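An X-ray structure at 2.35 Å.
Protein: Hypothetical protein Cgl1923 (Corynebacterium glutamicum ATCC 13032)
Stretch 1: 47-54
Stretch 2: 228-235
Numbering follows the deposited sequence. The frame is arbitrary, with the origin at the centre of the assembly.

Stretch 1 47-54: SHLMDALD
Stretch 2 (228-235) NLPLLALE

The last turn of a helix often packs against an extended segment from a distant part of the same chain by projecting residues spaced three or four apart, and the contact between residues 47-54 and 228-235 of hypothetical protein Cgl1923 is a compact example. At least 176 positions separate any two touching residues. The two pieces bury 353 Å² between them, both sides summed, and no hydrogen bond crosses the contact, so it rests on the fit of side chains.

The first stretch continues a helix that begins earlier in the chain and runs through A52, with phi/psi values near -65/-40 for H48 to M50. Its backbone is held by D51 N to S47 O at 3.1 Å, A52 N to H48 O at 3.0 Å and L53 N to L49 O at 2.9 Å. L53 is the first residue to leave helical geometry, at -119/157, although its amide still closes the last of these turns. The second stretch is extended from N228 to P230, with phi/psi of -108/134 at L229 and -75/110 at P230. It then bends at L231 (-111/-4) and leads into a helix that continues beyond E235; L234 N to L231 O, at 3.1 Å, marks the turn. In register, the CA of L49 lies 8.0 Å from the CA of L229, the CA of A52 7.1 Å from the CA of P230, and the CA of H48 8.6 Å from the CA of L234.

H48 covers the most surface, with 90 Å² of the residue masked by the second stretch. Its CA-to-CB bond points toward that stretch, and chi1 of -179° (t) places the imidazole beside the bend. L234, in the m,t rotamer, lays its CD1 methyl over one face of the ring, 3.9 Å from the ring centroid and only 11° off the normal. This is a CH-pi contact: the methyl sits almost squarely above the aromatic face.

P230 is the counterpart on the other side, with 70 Å² covered and a C-gamma endo pucker. Its CA-to-CB bond points toward the first stretch, and it meets successive residues at the helix end: P230 CG lies 3.9 Å from A52 CB, and P230 CD lies 3.6 Å from L53 CD2. The CA-to-CB bond of A52 points toward the second stretch, and the residue touches the proline through its single methyl.

L53, third in covered area with 46 Å², shows how a residue just past a helix can extend the packing surface. Its CA-to-CB bond points toward the second stretch, its rotamer is m,t, and L53 CD1 lies 3.7 Å from L229 CD2. That same L229 CD2 lies 4.0 Å from L49 CD2. Both L49 and L229 direct their CA-to-CB bonds sideways, yet their m,t rotamers bring the side-chain ends nearer, completing a buried leucine cluster beside the proline.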

# COMPACT_ATOMS: atom_id res chain seq x y z
N SER B 47 16.36 10.87 -15.81
CA SER B 47 17.33 9.90 -16.27
C SER B 47 18.07 10.36 -17.55
O SER B 47 19.23 10.05 -17.73
CB SER B 47 16.71 8.49 -16.37
OG SER B 47 16.09 8.33 -17.61
N HIS B 48 17.43 11.17 -18.38
CA HIS B 48 18.11 11.75 -19.53
C HIS B 48 19.27 12.70 -19.13
O HIS B 48 20.38 12.62 -19.70
CB HIS B 48 17.11 12.46 -20.45
CG HIS B 48 17.75 13.05 -21.67
ND1 HIS B 48 18.01 14.40 -21.79
CD2 HIS B 48 18.22 12.47 -22.80
CE1 HIS B 48 18.59 14.63 -22.96
NE2 HIS B 48 18.73 13.48 -23.59
N LEU B 49 18.99 13.58 -18.18
CA LEU B 49 19.96 14.53 -17.65
C LEU B 49 21.09 13.78 -16.99
O LEU B 49 22.26 14.14 -17.15
CB LEU B 49 19.29 15.43 -16.63
CG LEU B 49 18.25 16.41 -17.19
CD1 LEU B 49 17.57 17.19 -16.08
CD2 LEU B 49 18.82 17.40 -18.27
N MET B 50 20.76 12.72 -16.27
CA MET B 50 21.78 11.93 -15.59
C MET B 50 22.75 11.23 -16.55
O MET B 50 23.95 11.24 -16.31
CB MET B 50 21.13 10.94 -14.64
CG MET B 50 21.89 10.82 -13.32
SD MET B 50 21.30 11.83 -11.95
CE MET B 50 19.91 10.75 -11.56
N ASP B 51 22.23 10.67 -17.64
CA ASP B 51 23.03 9.98 -18.63
C ASP B 51 23.86 10.95 -19.45
O ASP B 51 24.96 10.61 -19.89
CB ASP B 51 22.13 9.23 -19.59
CG ASP B 51 21.50 8.03 -18.97
OD1 ASP B 51 21.96 7.64 -17.86
OD2 ASP B 51 20.56 7.45 -19.58
N ALA B 52 23.32 12.15 -19.66
CA ALA B 52 23.86 13.08 -20.63
C ALA B 52 24.82 14.11 -20.04
O ALA B 52 25.70 14.60 -20.75
CB ALA B 52 22.73 13.79 -21.39
N LEU B 53 24.64 14.46 -18.77
CA LEU B 53 25.40 15.54 -18.14
C LEU B 53 26.23 15.06 -16.96
O LEU B 53 25.92 14.00 -16.36
CB LEU B 53 24.43 16.65 -17.70
CG LEU B 53 23.76 17.42 -18.85
CD1 LEU B 53 22.64 18.27 -18.32
CD2 LEU B 53 24.76 18.31 -19.65
N ASP B 54 27.29 15.80 -16.62
CA ASP B 54 28.04 15.49 -15.39
C ASP B 54 27.19 15.83 -14.16
O ASP B 54 26.53 16.88 -14.10
CB ASP B 54 29.45 16.15 -15.32
CG ASP B 54 30.44 15.64 -16.45
OD1 ASP B 54 30.55 14.40 -16.70
OD2 ASP B 54 31.09 16.51 -17.08
N ASN B 228 21.55 25.25 -20.53
CA ASN B 228 21.85 24.74 -21.87
C ASN B 228 21.93 23.21 -21.85
O ASN B 228 22.94 22.62 -21.45
CB ASN B 228 23.14 25.42 -22.43
CG ASN B 228 23.66 24.79 -23.77
OD1 ASN B 228 23.02 23.92 -24.37
ND2 ASN B 228 24.83 25.26 -24.21
N LEU B 229 20.85 22.56 -22.30
CA LEU B 229 20.70 21.11 -22.17
C LEU B 229 20.86 20.29 -23.47
O LEU B 229 20.25 20.62 -24.47
CB LEU B 229 19.38 20.78 -21.46
CG LEU B 229 19.19 21.41 -20.07
CD1 LEU B 229 17.80 21.11 -19.49
CD2 LEU B 229 20.28 20.98 -19.09
N PRO B 230 21.62 19.19 -23.44
CA PRO B 230 21.69 18.43 -24.68
C PRO B 230 20.38 17.65 -24.90
O PRO B 230 20.09 16.69 -24.18
CB PRO B 230 22.87 17.48 -24.45
CG PRO B 230 23.01 17.36 -22.96
CD PRO B 230 22.36 18.55 -22.34
N LEU B 231 19.60 18.06 -25.89
CA LEU B 231 18.25 17.54 -26.06
C LEU B 231 18.04 16.65 -27.29
O LEU B 231 16.95 16.09 -27.47
CB LEU B 231 17.26 18.71 -26.06
CG LEU B 231 17.02 19.45 -24.73
CD1 LEU B 231 16.03 20.57 -24.90
CD2 LEU B 231 16.53 18.51 -23.66
N LEU B 232 19.06 16.52 -28.13
CA LEU B 232 18.87 16.03 -29.52
C LEU B 232 18.45 14.55 -29.69
O LEU B 232 17.76 14.22 -30.66
CB LEU B 232 20.10 16.34 -30.41
CG LEU B 232 20.76 17.74 -30.40
CD1 LEU B 232 22.16 17.70 -31.05
CD2 LEU B 232 19.87 18.83 -31.01
N ALA B 233 18.87 13.68 -28.77
CA ALA B 233 18.45 12.27 -28.78
C ALA B 233 16.95 12.10 -28.46
O ALA B 233 16.32 11.12 -28.90
CB ALA B 233 19.30 11.43 -27.85
N LEU B 234 16.40 13.07 -27.73
CA LEU B 234 14.98 13.10 -27.39
C LEU B 234 14.11 13.55 -28.56
O LEU B 234 12.93 13.18 -28.65
CB LEU B 234 14.73 14.03 -26.21
CG LEU B 234 14.96 13.59 -24.78
CD1 LEU B 234 14.76 14.79 -23.91
CD2 LEU B 234 14.00 12.45 -24.39
N GLU B 235 14.70 14.37 -29.43
CA GLU B 235 14.06 14.83 -30.66
C GLU B 235 13.92 13.67 -31.64
O GLU B 235 12.84 13.43 -32.19
CB GLU B 235 14.84 16.00 -31.26
CG GLU B 235 14.46 17.32 -30.59
CD GLU B 235 15.49 18.43 -30.76
OE1 GLU B 235 16.71 18.13 -30.81
OE2 GLU B 235 15.07 19.61 -30.82